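Local coordinates for protein transferrin (Manduca sexta, PDB 6WB6) that carries iron in the insect by binding one ferric ion per molecule together with a carbonate anion, at residues 55-67 against 329-343. Numbering follows the deposited sequence.
Sequences PVDPEDMYVASKI and PIDYLNKANYTEVIE. With NAG (2-acetamido-2-deoxy-beta-D-glucopyranose), chain C.
Y62 turns its ring off helix 58-65 toward I342 by setting CG anti to the backbone N (chi1 -175°). The methyl CG2 of I342 is likewise trans to its own backbone N, and this brings it over one face of the ring. I342 CG2 sits 3.6 Å from the Y62 ring centroid and 14° off the normal, a CH-pi contact. K66 CD lies over the opposite face, offset toward the rim. The ring is a knob in a hole made by I330, L333, T339 and I342. L333 CD1 and T339 CG2 meet its edge, the latter 3.8 Å from Y62 CE1. T339 OG1 points elsewhere and donates to N334 OD1. A serine here would keep a hydroxyl for N334 OD1 but, lacking CG2, would probably leave a small gap beside Y62 CE1.

Both segments belong to the first transferrin-like half. Helix 58-65 follows strand 53-56 and helix 329-334 follows strand 320-327, the two edge strands of one antiparallel sheet. The helices run roughly antiparallel, at 138°, with axes 9.0 Å apart. Between them M61 SD approaches Y332 CD2 to 3.2 Å, an oblique Met-aromatic contact. Y332 OH is hydrogen-bonded to W273 O. Next to this pair, P58 CB packs on L333 CD2 at 3.7 Å, and P329 lies against M61 and S65.

At the N-terminal end of helix 58-65, water 1 donates to E59 OE1 (2.8 Å) and to Y338 OH. Y338 OH is also hydrogen-bonded to N121 OD1, in the carbonate pocket. The Y338 side chain lies about 8 Å from the bound ferric ion. N337, in a Schellman motif after helix 329-334, carries the N-linked glycan. Apolar packing thus fixes the helices, while water and N121 hold Y338 OH, which probably helps order the second shell of the iron site.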
ATOM      1  N   PRO A  55     -16.252  14.543   0.262  1.00 17.70           N
ATOM      2  CA  PRO A  55     -14.970  15.126   0.668  1.00 20.29           C
ATOM      3  C   PRO A  55     -13.816  14.595  -0.177  1.00 19.73           C
ATOM      4  O   PRO A  55     -13.780  13.423  -0.551  1.00 19.37           O
ATOM      5  CB  PRO A  55     -14.842  14.686   2.133  1.00 21.15           C
ATOM      6  CG  PRO A  55     -15.653  13.419   2.189  1.00 30.03           C
ATOM      7  CD  PRO A  55     -16.823  13.693   1.322  1.00 16.71           C
ATOM      8  N   VAL A  56     -12.855  15.464  -0.454  1.00 21.39           N
ATOM      9  CA  VAL A  56     -11.749  15.146  -1.347  1.00 27.67           C
ATOM     10  C   VAL A  56     -10.460  15.732  -0.783  1.00 25.42           C
ATOM     11  O   VAL A  56     -10.447  16.864  -0.289  1.00 20.79           O
ATOM     12  CB  VAL A  56     -11.995  15.700  -2.768  1.00 22.83           C
ATOM     13  CG1 VAL A  56     -12.990  14.832  -3.568  1.00 28.40           C
ATOM     14  CG2 VAL A  56     -12.471  17.125  -2.677  1.00 25.84           C
ATOM     15  N   ASP A  57      -9.375  14.966  -0.872  1.00 23.28           N
ATOM     16  CA  ASP A  57      -8.053  15.558  -0.848  1.00 18.69           C
ATOM     17  C   ASP A  57      -7.755  16.149  -2.226  1.00 19.27           C
ATOM     18  O   ASP A  57      -8.420  15.810  -3.206  1.00 22.47           O
ATOM     19  CB  ASP A  57      -6.995  14.517  -0.480  1.00 17.84           C
ATOM     20  CG  ASP A  57      -7.245  13.849   0.873  1.00 24.37           C
ATOM     21  OD1 ASP A  57      -7.739  14.498   1.830  1.00 22.86           O
ATOM     22  OD2 ASP A  57      -6.913  12.659   0.981  1.00 20.17           O
ATOM     23  N   PRO A  58      -6.746  17.024  -2.328  1.00 22.40           N
ATOM     24  CA  PRO A  58      -6.332  17.534  -3.651  1.00 21.31           C
ATOM     25  C   PRO A  58      -6.022  16.427  -4.661  1.00 21.33           C
ATOM     26  O   PRO A  58      -6.353  16.532  -5.847  1.00 18.68           O
ATOM     27  CB  PRO A  58      -5.086  18.367  -3.300  1.00 19.85           C
ATOM     28  CG  PRO A  58      -5.234  18.699  -1.830  1.00 23.35           C
ATOM     29  CD  PRO A  58      -5.826  17.461  -1.260  1.00 26.14           C
ATOM     30  N   GLU A  59      -5.395  15.354  -4.200  1.00 15.93           N
ATOM     31  CA  GLU A  59      -5.186  14.192  -5.048  1.00 23.05           C
ATOM     32  C   GLU A  59      -6.512  13.655  -5.613  1.00 24.91           C
ATOM     33  O   GLU A  59      -6.557  13.172  -6.748  1.00 21.33           O
ATOM     34  CB  GLU A  59      -4.446  13.110  -4.247  1.00 16.52           C
ATOM     35  CG  GLU A  59      -2.979  13.442  -3.872  1.00 19.51           C
ATOM     36  CD  GLU A  59      -2.842  14.163  -2.505  1.00 23.82           C
ATOM     37  OE1 GLU A  59      -3.813  14.793  -2.073  1.00 18.14           O
ATOM     38  OE2 GLU A  59      -1.777  14.083  -1.856  1.00 19.81           O
ATOM     39  N   ASP A  60      -7.600  13.713  -4.827  1.00 22.59           N
ATOM     40  CA  ASP A  60      -8.893  13.221  -5.302  1.00 26.31           C
ATOM     41  C   ASP A  60      -9.511  14.173  -6.331  1.00 23.96           C
ATOM     42  O   ASP A  60     -10.130  13.733  -7.308  1.00 21.79           O
ATOM     43  CB  ASP A  60      -9.841  13.010  -4.110  1.00 18.47           C
ATOM     44  CG  ASP A  60      -9.295  12.032  -3.072  1.00 21.09           C
ATOM     45  OD1 ASP A  60      -8.786  10.943  -3.433  1.00 23.80           O
ATOM     46  OD2 ASP A  60      -9.358  12.368  -1.875  1.00 24.37           O
ATOM     47  N   MET A  61      -9.368  15.480  -6.115  1.00 18.87           N
ATOM     48  CA  MET A  61      -9.800  16.464  -7.103  1.00 27.37           C
ATOM     49  C   MET A  61      -9.154  16.185  -8.442  1.00 25.15           C
ATOM     50  O   MET A  61      -9.811  16.227  -9.492  1.00 19.84           O
ATOM     51  CB  MET A  61      -9.445  17.881  -6.625  1.00 23.04           C
ATOM     52  CG  MET A  61     -10.060  18.230  -5.262  1.00 29.73           C
ATOM     53  SD  MET A  61      -9.410  19.753  -4.514  1.00 20.67           S
ATOM     54  CE  MET A  61     -10.065  19.635  -2.839  1.00 22.82           C
ATOM     55  N   TYR A  62      -7.864  15.864  -8.417  1.00 23.81           N
ATOM     56  CA  TYR A  62      -7.182  15.513  -9.640  1.00 21.68           C
ATOM     57  C   TYR A  62      -7.822  14.293 -10.286  1.00 20.83           C
ATOM     58  O   TYR A  62      -8.096  14.300 -11.487  1.00 26.54           O
ATOM     59  CB  TYR A  62      -5.694  15.282  -9.368  1.00 23.27           C
ATOM     60  CG  TYR A  62      -4.959  15.029 -10.649  1.00 22.12           C
ATOM     61  CD1 TYR A  62      -4.486  16.088 -11.407  1.00 25.72           C
ATOM     62  CD2 TYR A  62      -4.799  13.740 -11.142  1.00 32.14           C
ATOM     63  CE1 TYR A  62      -3.839  15.880 -12.581  1.00 24.59           C
ATOM     64  CE2 TYR A  62      -4.151  13.520 -12.344  1.00 26.36           C
ATOM     65  CZ  TYR A  62      -3.671  14.601 -13.053  1.00 25.84           C
ATOM     66  OH  TYR A  62      -3.028  14.424 -14.245  1.00 28.09           O
ATOM     67  N   VAL A  63      -8.058  13.222  -9.514  1.00 19.86           N
ATOM     68  CA  VAL A  63      -8.781  12.077 -10.077  1.00 26.32           C
ATOM     69  C   VAL A  63     -10.091  12.546 -10.667  1.00 25.95           C
ATOM     70  O   VAL A  63     -10.526  12.078 -11.727  1.00 28.71           O
ATOM     71  CB  VAL A  63      -9.022  10.989  -9.016  1.00 24.82           C
ATOM     72  CG1 VAL A  63      -9.964   9.891  -9.574  1.00 25.50           C
ATOM     73  CG2 VAL A  63      -7.692  10.374  -8.573  1.00 27.26           C
ATOM     74  N   ALA A  64     -10.726  13.496  -9.995  1.00 26.66           N
ATOM     75  CA  ALA A  64     -12.061  13.909 -10.389  1.00 30.66           C
ATOM     76  C   ALA A  64     -12.005  14.726 -11.670  1.00 27.02           C
ATOM     77  O   ALA A  64     -12.861  14.582 -12.547  1.00 28.72           O
ATOM     78  CB  ALA A  64     -12.693  14.690  -9.245  1.00 19.19           C
ATOM     79  N   SER A  65     -10.955  15.531 -11.817  1.00 28.11           N
ATOM     80  CA  SER A  65     -10.800  16.390 -12.975  1.00 27.50           C
ATOM     81  C   SER A  65     -10.522  15.605 -14.239  1.00 25.37           C
ATOM     82  O   SER A  65     -10.590  16.181 -15.325  1.00 31.63           O
ATOM     83  CB  SER A  65      -9.667  17.394 -12.738  1.00 32.93           C
ATOM     84  OG  SER A  65      -8.403  16.766 -12.881  1.00 33.77           O
ATOM     85  N   LYS A  66     -10.217  14.317 -14.128  1.00 28.52           N
ATOM     86  CA  LYS A  66      -9.938  13.477 -15.283  1.00 31.85           C
ATOM     87  C   LYS A  66     -11.136  12.650 -15.724  1.00 34.64           C
ATOM     88  O   LYS A  66     -11.020  11.894 -16.690  1.00 30.11           O
ATOM     89  CB  LYS A  66      -8.779  12.519 -14.987  1.00 32.18           C
ATOM     90  CG  LYS A  66      -7.520  13.159 -14.412  1.00 37.44           C
ATOM     91  CD  LYS A  66      -7.168  14.506 -15.051  1.00 47.67           C
ATOM     92  CE  LYS A  66      -6.831  14.381 -16.526  1.00 46.18           C
ATOM     93  NZ  LYS A  66      -6.328  15.682 -17.043  1.00 62.23           N
ATOM     94  N   ILE A  67     -12.257  12.731 -15.019  1.00 28.25           N
ATOM     95  CA  ILE A  67     -13.408  11.933 -15.436  1.00 30.00           C
ATOM     96  C   ILE A  67     -13.930  12.489 -16.751  1.00 30.30           C
ATOM     97  O   ILE A  67     -14.083  13.712 -16.886  1.00 27.27           O
ATOM     98  CB  ILE A  67     -14.487  11.931 -14.349  1.00 31.45           C
ATOM     99  CG1 ILE A  67     -13.998  11.113 -13.153  1.00 29.62           C
ATOM    100  CG2 ILE A  67     -15.784  11.318 -14.865  1.00 27.69           C
ATOM    101  CD1 ILE A  67     -14.947  11.111 -11.999  1.00 28.34           C
ATOM    102  N   PRO A 329     -11.838  21.836 -10.244  1.00 22.42           N
ATOM    103  CA  PRO A 329     -10.757  21.226  -9.458  1.00 19.81           C
ATOM    104  C   PRO A 329      -9.384  21.509 -10.030  1.00 26.42           C
ATOM    105  O   PRO A 329      -8.460  21.849  -9.278  1.00 26.82           O
ATOM    106  CB  PRO A 329     -11.102  19.726  -9.468  1.00 16.83           C
ATOM    107  CG  PRO A 329     -12.076  19.566 -10.631  1.00 26.35           C
ATOM    108  CD  PRO A 329     -12.808  20.843 -10.729  1.00 24.71           C
ATOM    109  N   ILE A 330      -9.215  21.402 -11.345  1.00 22.04           N
ATOM    110  CA  ILE A 330      -7.880  21.603 -11.881  1.00 21.20           C
ATOM    111  C   ILE A 330      -7.460  23.067 -11.749  1.00 24.36           C
ATOM    112  O   ILE A 330      -6.269  23.365 -11.575  1.00 22.62           O
ATOM    113  CB  ILE A 330      -7.824  21.094 -13.331  1.00 26.41           C
ATOM    114  CG1 ILE A 330      -6.408  20.641 -13.670  1.00 25.33           C
ATOM    115  CG2 ILE A 330      -8.315  22.170 -14.309  1.00 36.37           C
ATOM    116  CD1 ILE A 330      -6.095  19.263 -13.159  1.00 26.79           C
ATOM    117  N   ASP A 331      -8.410  24.003 -11.811  1.00 22.89           N
ATOM    118  CA  ASP A 331      -8.059  25.396 -11.548  1.00 22.96           C
ATOM    119  C   ASP A 331      -7.729  25.593 -10.081  1.00 30.46           C
ATOM    120  O   ASP A 331      -6.865  26.414  -9.731  1.00 21.73           O
ATOM    121  CB  ASP A 331      -9.197  26.321 -11.966  1.00 27.91           C
ATOM    122  CG  ASP A 331      -9.433  26.288 -13.457  1.00 30.56           C
ATOM    123  OD1 ASP A 331      -8.458  26.069 -14.189  1.00 30.09           O
ATOM    124  OD2 ASP A 331     -10.584  26.470 -13.891  1.00 27.23           O
ATOM    125  N   TYR A 332      -8.415  24.850  -9.213  1.00 26.11           N
ATOM    126  CA  TYR A 332      -8.063  24.839  -7.804  1.00 21.57           C
ATOM    127  C   TYR A 332      -6.637  24.352  -7.610  1.00 24.49           C
ATOM    128  O   TYR A 332      -5.856  24.956  -6.865  1.00 20.07           O
ATOM    129  CB  TYR A 332      -9.031  23.931  -7.059  1.00 23.91           C
ATOM    130  CG  TYR A 332      -8.817  23.864  -5.562  1.00 23.51           C
ATOM    131  CD1 TYR A 332      -9.157  24.928  -4.746  1.00 17.82           C
ATOM    132  CD2 TYR A 332      -8.294  22.729  -4.970  1.00 22.20           C
ATOM    133  CE1 TYR A 332      -9.000  24.861  -3.390  1.00 22.77           C
ATOM    134  CE2 TYR A 332      -8.122  22.650  -3.593  1.00 14.32           C
ATOM    135  CZ  TYR A 332      -8.475  23.723  -2.815  1.00 19.99           C
ATOM    136  OH  TYR A 332      -8.297  23.684  -1.444  1.00 24.31           O
ATOM    137  N   LEU A 333      -6.286  23.235  -8.261  1.00 21.22           N
ATOM    138  CA  LEU A 333      -4.941  22.698  -8.117  1.00 17.38           C
ATOM    139  C   LEU A 333      -3.921  23.590  -8.797  1.00 25.95           C
ATOM    140  O   LEU A 333      -2.828  23.812  -8.256  1.00 17.63           O
ATOM    141  CB  LEU A 333      -4.857  21.292  -8.691  1.00 18.86           C
ATOM    142  CG  LEU A 333      -5.714  20.242  -8.006  1.00 14.30           C
ATOM    143  CD1 LEU A 333      -5.606  18.957  -8.786  1.00 18.69           C
ATOM    144  CD2 LEU A 333      -5.326  20.026  -6.609  1.00 18.31           C
ATOM    145  N   ASN A 334      -4.263  24.107  -9.981  1.00 18.47           N
ATOM    146  CA  ASN A 334      -3.344  24.968 -10.709  1.00 19.80           C
ATOM    147  C   ASN A 334      -2.871  26.134  -9.854  1.00 21.90           C
ATOM    148  O   ASN A 334      -1.687  26.469  -9.865  1.00 20.71           O
ATOM    149  CB  ASN A 334      -4.003  25.504 -11.971  1.00 27.54           C
ATOM    150  CG  ASN A 334      -3.936  24.528 -13.129  1.00 25.26           C
ATOM    151  OD1 ASN A 334      -3.366  23.435 -13.026  1.00 24.15           O
ATOM    152  ND2 ASN A 334      -4.520  24.927 -14.242  1.00 18.95           N
ATOM    153  N   LYS A 335      -3.775  26.788  -9.129  1.00 20.55           N
ATOM    154  CA  LYS A 335      -3.353  28.035  -8.508  1.00 22.64           C
ATOM    155  C   LYS A 335      -2.431  27.796  -7.320  1.00 28.85           C
ATOM    156  O   LYS A 335      -1.916  28.760  -6.725  1.00 19.37           O
ATOM    157  CB  LYS A 335      -4.575  28.863  -8.087  1.00 28.06           C
ATOM    158  CG  LYS A 335      -5.500  28.187  -7.080  1.00 27.32           C
ATOM    159  CD  LYS A 335      -6.714  29.047  -6.781  1.00 24.76           C
ATOM    160  CE  LYS A 335      -7.592  28.423  -5.733  1.00 27.92           C
ATOM    161  NZ  LYS A 335      -6.966  28.421  -4.374  1.00 26.54           N
ATOM    162  N   ALA A 336      -2.215  26.534  -6.969  1.00 22.77           N
ATOM    163  CA  ALA A 336      -1.242  26.168  -5.969  1.00 27.83           C
ATOM    164  C   ALA A 336       0.063  25.714  -6.601  1.00 28.00           C
ATOM    165  O   ALA A 336       1.016  25.436  -5.870  1.00 20.08           O
ATOM    166  CB  ALA A 336      -1.796  25.062  -5.078  1.00 16.03           C
ATOM    167  N   ASN A 337       0.127  25.690  -7.939  1.00 19.85           N
ATOM    168  CA  ASN A 337       1.159  24.976  -8.692  1.00 26.40           C
ATOM    169  C   ASN A 337       1.186  23.494  -8.339  1.00 22.03           C
ATOM    170  O   ASN A 337       2.224  22.841  -8.413  1.00 21.14           O
ATOM    171  CB  ASN A 337       2.540  25.583  -8.473  1.00 19.66           C
ATOM    172  CG  ASN A 337       2.649  26.987  -9.037  1.00 25.16           C
ATOM    173  OD1 ASN A 337       1.978  27.336 -10.008  1.00 32.06           O
ATOM    174  ND2 ASN A 337       3.493  27.797  -8.434  1.00 24.57           N
ATOM    175  N   TYR A 338       0.053  22.943  -7.938  1.00 16.70           N
ATOM    176  CA  TYR A 338       0.069  21.593  -7.401  1.00 15.47           C
ATOM    177  C   TYR A 338      -0.294  20.542  -8.436  1.00 14.84           C
ATOM    178  O   TYR A 338      -0.060  19.359  -8.192  1.00 20.64           O
ATOM    179  CB  TYR A 338      -0.872  21.507  -6.187  1.00 17.72           C
ATOM    180  CG  TYR A 338      -0.593  20.332  -5.294  1.00 16.66           C
ATOM    181  CD1 TYR A 338       0.510  20.325  -4.466  1.00 15.21           C
ATOM    182  CD2 TYR A 338      -1.435  19.234  -5.276  1.00 21.06           C
ATOM    183  CE1 TYR A 338       0.765  19.266  -3.636  1.00 19.42           C
ATOM    184  CE2 TYR A 338      -1.181  18.152  -4.452  1.00 22.37           C
ATOM    185  CZ  TYR A 338      -0.075  18.189  -3.623  1.00 17.02           C
ATOM    186  OH  TYR A 338       0.211  17.131  -2.811  1.00 16.85           O
ATOM    187  N   THR A 339      -0.877  20.927  -9.570  1.00 18.08           N
ATOM    188  CA  THR A 339      -1.105  19.932 -10.617  1.00 20.91           C
ATOM    189  C   THR A 339       0.229  19.397 -11.120  1.00 17.54           C
ATOM    190  O   THR A 339       0.394  18.186 -11.311  1.00 18.85           O
ATOM    191  CB  THR A 339      -1.910  20.537 -11.767  1.00 21.59           C
ATOM    192  OG1 THR A 339      -3.008  21.296 -11.251  1.00 24.62           O
ATOM    193  CG2 THR A 339      -2.440  19.423 -12.682  1.00 17.74           C
ATOM    194  N   GLU A 340       1.201  20.299 -11.296  1.00 20.69           N
ATOM    195  CA  GLU A 340       2.576  19.925 -11.636  1.00 19.62           C
ATOM    196  C   GLU A 340       3.101  18.838 -10.721  1.00 20.61           C
ATOM    197  O   GLU A 340       3.696  17.847 -11.174  1.00 20.15           O
ATOM    198  CB  GLU A 340       3.486  21.156 -11.524  1.00 27.71           C
ATOM    199  CG  GLU A 340       3.157  22.270 -12.469  1.00 40.02           C
ATOM    200  CD  GLU A 340       3.960  23.532 -12.172  1.00 42.74           C
ATOM    201  OE1 GLU A 340       5.204  23.489 -12.276  1.00 32.99           O
ATOM    202  OE2 GLU A 340       3.335  24.557 -11.822  1.00 41.98           O
ATOM    203  N   VAL A 341       2.911  19.033  -9.415  1.00 18.85           N
ATOM    204  CA  VAL A 341       3.369  18.074  -8.413  1.00 14.51           C
ATOM    205  C   VAL A 341       2.648  16.747  -8.584  1.00 18.97           C
ATOM    206  O   VAL A 341       3.258  15.676  -8.556  1.00 18.96           O
ATOM    207  CB  VAL A 341       3.142  18.652  -7.005  1.00 13.97           C
ATOM    208  CG1 VAL A 341       3.666  17.722  -5.960  1.00 15.38           C
ATOM    209  CG2 VAL A 341       3.791  20.005  -6.876  1.00 15.03           C
ATOM    210  N   ILE A 342       1.325  16.790  -8.711  1.00 16.54           N
ATOM    211  CA  ILE A 342       0.590  15.539  -8.842  1.00 18.65           C
ATOM    212  C   ILE A 342       1.043  14.797 -10.101  1.00 15.75           C
ATOM    213  O   ILE A 342       1.203  13.571 -10.104  1.00 16.57           O
ATOM    214  CB  ILE A 342      -0.930  15.814  -8.843  1.00 24.61           C
ATOM    215  CG1 ILE A 342      -1.455  16.100  -7.420  1.00 17.32           C
ATOM    216  CG2 ILE A 342      -1.657  14.636  -9.427  1.00 22.81           C
ATOM    217  CD1 ILE A 342      -2.829  16.832  -7.376  1.00 20.78           C
ATOM    218  N   GLU A 343       1.264  15.524 -11.183  1.00 15.25           N
ATOM    219  CA  GLU A 343       1.638  14.904 -12.457  1.00 22.41           C
ATOM    220  C   GLU A 343       3.139  14.726 -12.604  1.00 23.93           C
ATOM    221  O   GLU A 343       3.590  14.300 -13.660  1.00 26.07           O
ATOM    222  CB  GLU A 343       1.090  15.723 -13.624  1.00 22.35           C
ATOM    223  CG  GLU A 343      -0.438  15.659 -13.707  1.00 21.60           C
ATOM    224  CD  GLU A 343      -1.011  16.483 -14.862  1.00 29.05           C
ATOM    225  OE1 GLU A 343      -0.289  17.362 -15.361  1.00 23.72           O
ATOM    226  OE2 GLU A 343      -2.168  16.244 -15.276  1.00 27.96           O
TER
HETATM  227  C1  NAG C   1       3.631  29.116  -8.970  1.00 28.12           C
HETATM  228  C2  NAG C   1       3.813  30.137  -7.862  1.00 31.01           C
HETATM  229  C3  NAG C   1       4.267  31.520  -8.344  1.00 33.23           C
HETATM  230  C4  NAG C   1       5.334  31.454  -9.441  1.00 36.92           C
HETATM  231  C5  NAG C   1       5.088  30.316 -10.429  1.00 36.64           C
HETATM  232  C6  NAG C   1       6.340  30.059 -11.235  1.00 34.71           C
HETATM  233  C7  NAG C   1       2.321  29.592  -5.983  1.00 30.69           C
HETATM  234  C8  NAG C   1       1.031  29.989  -5.334  1.00 26.39           C
HETATM  235  N2  NAG C   1       2.572  30.241  -7.118  1.00 24.59           N
HETATM  236  O3  NAG C   1       4.795  32.193  -7.190  1.00 32.82           O
HETATM  237  O4  NAG C   1       5.331  32.621 -10.277  1.00 32.31           O
HETATM  238  O5  NAG C   1       4.782  29.078  -9.792  1.00 30.68           O
HETATM  239  O6  NAG C   1       7.359  29.770 -10.286  1.00 31.64           O
HETATM  240  O7  NAG C   1       3.065  28.757  -5.486  1.00 24.52           O
HETATM  241  O   HOH W   1      -2.333  16.984  -1.061  1.00 16.72           O
HETATM  242  O   HOH W   2       0.172  14.845  -0.593  1.00 19.36           O